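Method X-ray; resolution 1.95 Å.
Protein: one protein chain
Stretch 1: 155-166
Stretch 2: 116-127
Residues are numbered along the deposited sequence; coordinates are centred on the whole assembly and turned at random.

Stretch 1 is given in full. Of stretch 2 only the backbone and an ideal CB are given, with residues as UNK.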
# COMPACT_ATOMS: atom_id res chain seq x y z
N SER A 155 -10.10 -1.55 -13.54
CA SER A 155 -10.65 -1.08 -14.81
C SER A 155 -10.73 0.47 -14.83
O SER A 155 -10.46 1.10 -15.84
CB SER A 155 -11.99 -1.75 -15.16
OG SER A 155 -13.00 -1.44 -14.22
N ALA A 156 -11.04 1.08 -13.70
CA ALA A 156 -11.11 2.53 -13.67
C ALA A 156 -9.73 3.18 -13.86
O ALA A 156 -9.62 4.23 -14.49
CB ALA A 156 -11.79 3.02 -12.38
N TYR A 157 -8.69 2.56 -13.31
CA TYR A 157 -7.33 3.09 -13.45
C TYR A 157 -6.88 3.12 -14.91
O TYR A 157 -6.28 4.10 -15.37
CB TYR A 157 -6.34 2.26 -12.63
CG TYR A 157 -5.07 3.00 -12.23
CD1 TYR A 157 -5.05 3.82 -11.11
CD2 TYR A 157 -3.90 2.87 -12.97
CE1 TYR A 157 -3.90 4.48 -10.73
CE2 TYR A 157 -2.74 3.54 -12.60
CZ TYR A 157 -2.75 4.34 -11.48
OH TYR A 157 -1.62 5.02 -11.09
N LEU A 158 -7.13 2.03 -15.63
CA LEU A 158 -6.70 1.96 -17.02
C LEU A 158 -7.49 2.94 -17.88
O LEU A 158 -6.93 3.59 -18.76
CB LEU A 158 -6.77 0.53 -17.55
CG LEU A 158 -5.99 -0.50 -16.72
CD1 LEU A 158 -6.17 -1.91 -17.27
CD2 LEU A 158 -4.51 -0.15 -16.65
N GLU A 159 -8.79 3.07 -17.60
CA GLU A 159 -9.62 4.04 -18.31
C GLU A 159 -9.18 5.49 -18.04
O GLU A 159 -9.19 6.33 -18.93
CB GLU A 159 -11.12 3.82 -17.98
CG GLU A 159 -12.06 4.47 -18.96
CD GLU A 159 -11.73 4.13 -20.41
OE1 GLU A 159 -11.79 2.94 -20.77
OE2 GLU A 159 -11.41 5.07 -21.18
N ALA A 160 -8.77 5.77 -16.81
CA ALA A 160 -8.16 7.06 -16.49
C ALA A 160 -6.84 7.23 -17.25
O ALA A 160 -6.58 8.28 -17.82
CB ALA A 160 -7.90 7.17 -15.00
N ALA A 161 -6.02 6.18 -17.23
CA ALA A 161 -4.71 6.22 -17.88
C ALA A 161 -4.85 6.52 -19.37
O ALA A 161 -4.09 7.31 -19.94
CB ALA A 161 -3.99 4.90 -17.68
N LYS A 162 -5.83 5.87 -19.99
CA LYS A 162 -6.10 6.01 -21.42
C LYS A 162 -6.54 7.43 -21.76
O LYS A 162 -6.30 7.91 -22.87
CB LYS A 162 -7.19 5.01 -21.83
CG LYS A 162 -7.32 4.80 -23.32
CD LYS A 162 -6.00 4.35 -23.94
CE LYS A 162 -6.17 4.08 -25.42
NZ LYS A 162 -7.32 3.15 -25.65
N LYS A 163 -7.16 8.10 -20.80
CA LYS A 163 -7.69 9.45 -20.98
C LYS A 163 -6.63 10.50 -20.68
O LYS A 163 -6.75 11.65 -21.11
CB LYS A 163 -8.92 9.66 -20.09
CG LYS A 163 -9.81 10.83 -20.47
CD LYS A 163 -10.70 10.51 -21.67
CE LYS A 163 -11.60 11.69 -22.04
NZ LYS A 163 -11.20 12.41 -23.30
N SER A 164 -5.60 10.11 -19.92
CA SER A 164 -4.63 11.07 -19.45
C SER A 164 -3.74 11.54 -20.58
O SER A 164 -3.47 10.78 -21.52
CB SER A 164 -3.75 10.46 -18.34
OG SER A 164 -2.90 11.45 -17.80
N LYS A 165 -3.28 12.78 -20.48
CA LYS A 165 -2.25 13.29 -21.37
C LYS A 165 -0.90 12.62 -21.04
O LYS A 165 0.02 12.65 -21.84
CB LYS A 165 -2.14 14.81 -21.22
CG LYS A 165 -1.40 15.26 -19.98
CD LYS A 165 -1.68 16.72 -19.62
CE LYS A 165 -0.48 17.34 -18.91
NZ LYS A 165 -0.82 18.56 -18.12
N TYR A 166 -0.80 12.02 -19.86
CA TYR A 166 0.42 11.30 -19.49
C TYR A 166 0.38 9.88 -20.02
O TYR A 166 -0.67 9.38 -20.42
CB TYR A 166 0.61 11.26 -17.97
CG TYR A 166 0.79 12.60 -17.31
CD1 TYR A 166 2.06 13.16 -17.17
CD2 TYR A 166 -0.29 13.31 -16.81
CE1 TYR A 166 2.24 14.39 -16.55
CE2 TYR A 166 -0.12 14.54 -16.20
CZ TYR A 166 1.15 15.07 -16.07
OH TYR A 166 1.33 16.29 -15.47
N UNK A 116 -17.28 14.87 -18.50
CA UNK A 116 -16.06 15.64 -18.64
C UNK A 116 -15.27 15.09 -19.82
O UNK A 116 -15.61 14.03 -20.37
CB UNK A 116 -15.23 15.60 -17.35
N UNK A 117 -14.23 15.82 -20.22
CA UNK A 117 -13.33 15.35 -21.26
C UNK A 117 -11.89 15.64 -20.85
O UNK A 117 -11.63 16.58 -20.08
CB UNK A 117 -13.66 16.01 -22.60
N UNK A 118 -10.96 14.84 -21.37
CA UNK A 118 -9.52 15.04 -21.15
C UNK A 118 -9.06 15.14 -19.71
O UNK A 118 -9.23 14.20 -18.93
CB UNK A 118 -9.08 16.32 -21.87
N UNK A 119 -8.49 16.29 -19.35
CA UNK A 119 -7.77 16.46 -18.08
C UNK A 119 -8.68 16.51 -16.86
O UNK A 119 -8.22 16.69 -15.73
CB UNK A 119 -6.94 17.74 -18.13
N UNK A 120 -9.98 16.37 -17.08
CA UNK A 120 -10.93 16.28 -15.98
C UNK A 120 -11.53 14.88 -15.94
O UNK A 120 -11.58 14.25 -14.89
CB UNK A 120 -12.03 17.34 -16.12
N UNK A 121 -11.98 14.40 -17.10
CA UNK A 121 -12.45 13.03 -17.23
C UNK A 121 -11.42 12.02 -16.69
O UNK A 121 -11.79 11.07 -15.99
CB UNK A 121 -12.77 12.73 -18.70
N UNK A 122 -10.14 12.25 -17.01
CA UNK A 122 -9.06 11.38 -16.57
C UNK A 122 -8.98 11.38 -15.05
O UNK A 122 -8.92 10.32 -14.40
CB UNK A 122 -7.73 11.82 -17.18
N UNK A 123 -8.98 12.58 -14.48
CA UNK A 123 -8.86 12.73 -13.04
C UNK A 123 -10.07 12.19 -12.29
O UNK A 123 -9.95 11.75 -11.15
CB UNK A 123 -8.65 14.20 -12.69
N UNK A 124 -11.23 12.22 -12.94
CA UNK A 124 -12.43 11.75 -12.28
C UNK A 124 -12.35 10.24 -12.20
O UNK A 124 -12.82 9.63 -11.24
CB UNK A 124 -13.69 12.21 -13.01
N UNK A 125 -11.75 9.63 -13.21
CA UNK A 125 -11.65 8.17 -13.23
C UNK A 125 -10.62 7.69 -12.22
O UNK A 125 -10.83 6.65 -11.58
CB UNK A 125 -11.29 7.67 -14.63
N UNK A 126 -9.52 8.44 -12.06
CA UNK A 126 -8.52 8.15 -11.03
C UNK A 126 -9.16 8.26 -9.64
O UNK A 126 -8.94 7.42 -8.79
CB UNK A 126 -7.33 9.10 -11.15
N UNK A 127 -9.96 9.30 -9.43
CA UNK A 127 -10.74 9.41 -8.19
C UNK A 127 -11.63 8.19 -7.96
O UNK A 127 -11.78 7.72 -6.83
CB UNK A 127 -11.60 10.67 -8.22

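Two helices pack nearly antiparallel here, their axes 7.8 Å apart at closest approach, and Ala160 marks the tightest point: its CA lies 4.4 Å from the CA of position 122.

Position 116 has nothing of stretch 1 within 5.5 Å of its ideal CB, so contact sets little limit. The residue is Met116, whose end leads away. At 117 the CB points away, though Lys163 NZ lies 4.4 Å from it; a small polar residue would fit, as would many others. It is Thr117, opening a type II' turn.

Position 118 has phi/psi of 55/-119, a conformation easiest for glycine and tolerated by asparagine. Lys163 NZ lies 4.7 Å from the ideal CB, so an oxygen-bearing side chain would gain something. Asn118 meets both demands: Lys163 NZ gives a weak hydrogen bond to Asn118 OD1 at 3.3 Å.

The CB of 119 points sideways into open space, with the amino group of Lys165 some way off. A long acidic side chain could reach toward it, although a polar residue of almost any kind would be allowed. Glu119 extends with chi1 and chi2 both t, and its OE1 forms a long salt bridge of 3.9 Å with Lys165 NZ; the side chain is poorly ordered. Position 120 points away and asks for nothing in particular; it is Ala120.

At 121 the CB points toward stretch 1, with Lys163 CE 3.7 Å from it. A small apolar residue suits a place beside the lysine's aliphatic chain, and Ala121 rests its CB 3.7 Å from Lys163 CE.

Position 122 is the most crowded: Ala160 O and Lys163 CB both lie 3.8 Å from the ideal CB, and Ser164 N lies 3.9 Å away. Little room and a nearby carbonyl favour alanine, glycine or, better, a small donor such as serine. Ser122, with chi1 t, donates from OG to Ala160 O at 2.8 Å, tying the helices together near the end of helix 155-163.

Positions 123 and 124 make no contact with stretch 1. They are Glu123, whose carboxylate is hydrogen-bonded elsewhere in the structure, and Ala124.

The CB of 125 points toward stretch 1, a tight 3.4 Å from Ala160 CB and 3.8 Å from Ala156 O. The methyl and the aliphatic part of Glu159 call for an apolar side chain, perhaps leucine, isoleucine or methionine. Leu125 places CD1 3.6 Å from Glu159 CG.

At 126 the CB points sideways, 4.3 Å from Ala160 CB, while the ring of Tyr157 stands farther along. A large apolar residue, aromatic or long aliphatic, could span both. Phe126 turns one ring face to the alanine, with Ala160 CB 3.3 Å from the ring centroid and 5° off the normal, a CH-pi contact; its edge meets the face of Tyr157, the centroids 5.0 Å apart and the planes at 69°. Ala160 ends in a methyl, and that methyl sits directly over the ring face.

Position 127 is out of reach, and Ser127 makes no contact.

Stretch 2 (116-127) MTNEAASEALFS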
# COMPACT_ATOMS: atom_id res chain seq x y z
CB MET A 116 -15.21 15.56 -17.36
CG MET A 116 -15.72 16.40 -16.21
SD MET A 116 -15.01 15.88 -14.64
CE MET A 116 -15.72 17.08 -13.50
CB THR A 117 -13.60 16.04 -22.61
OG1 THR A 117 -13.29 17.43 -22.50
CG2 THR A 117 -15.06 15.88 -23.03
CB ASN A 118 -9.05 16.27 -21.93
CG ASN A 118 -9.29 16.14 -23.40
OD1 ASN A 118 -10.26 15.51 -23.83
ND2 ASN A 118 -8.41 16.72 -24.20
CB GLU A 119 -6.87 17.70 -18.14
CG GLU A 119 -5.68 17.67 -17.18
CD GLU A 119 -4.85 18.95 -17.22
OE1 GLU A 119 -4.65 19.50 -18.32
OE2 GLU A 119 -4.40 19.40 -16.14
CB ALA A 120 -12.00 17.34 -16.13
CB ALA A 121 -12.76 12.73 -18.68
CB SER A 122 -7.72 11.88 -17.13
OG SER A 122 -6.70 10.92 -16.93
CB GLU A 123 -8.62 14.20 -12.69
CG GLU A 123 -7.23 14.68 -13.09
CD GLU A 123 -6.13 13.77 -12.54
OE1 GLU A 123 -6.19 13.43 -11.34
OE2 GLU A 123 -5.22 13.39 -13.32
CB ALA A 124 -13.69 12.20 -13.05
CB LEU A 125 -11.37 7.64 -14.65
CG LEU A 125 -12.55 7.68 -15.63
CD1 LEU A 125 -12.09 7.54 -17.08
CD2 LEU A 125 -13.56 6.59 -15.30
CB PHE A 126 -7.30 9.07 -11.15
CG PHE A 126 -6.31 8.64 -12.20
CD1 PHE A 126 -5.85 7.33 -12.23
CD2 PHE A 126 -5.84 9.54 -13.14
CE1 PHE A 126 -4.94 6.92 -13.20
CE2 PHE A 126 -4.92 9.14 -14.11
CZ PHE A 126 -4.48 7.83 -14.15
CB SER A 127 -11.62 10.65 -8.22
OG SER A 127 -10.82 11.81 -8.18
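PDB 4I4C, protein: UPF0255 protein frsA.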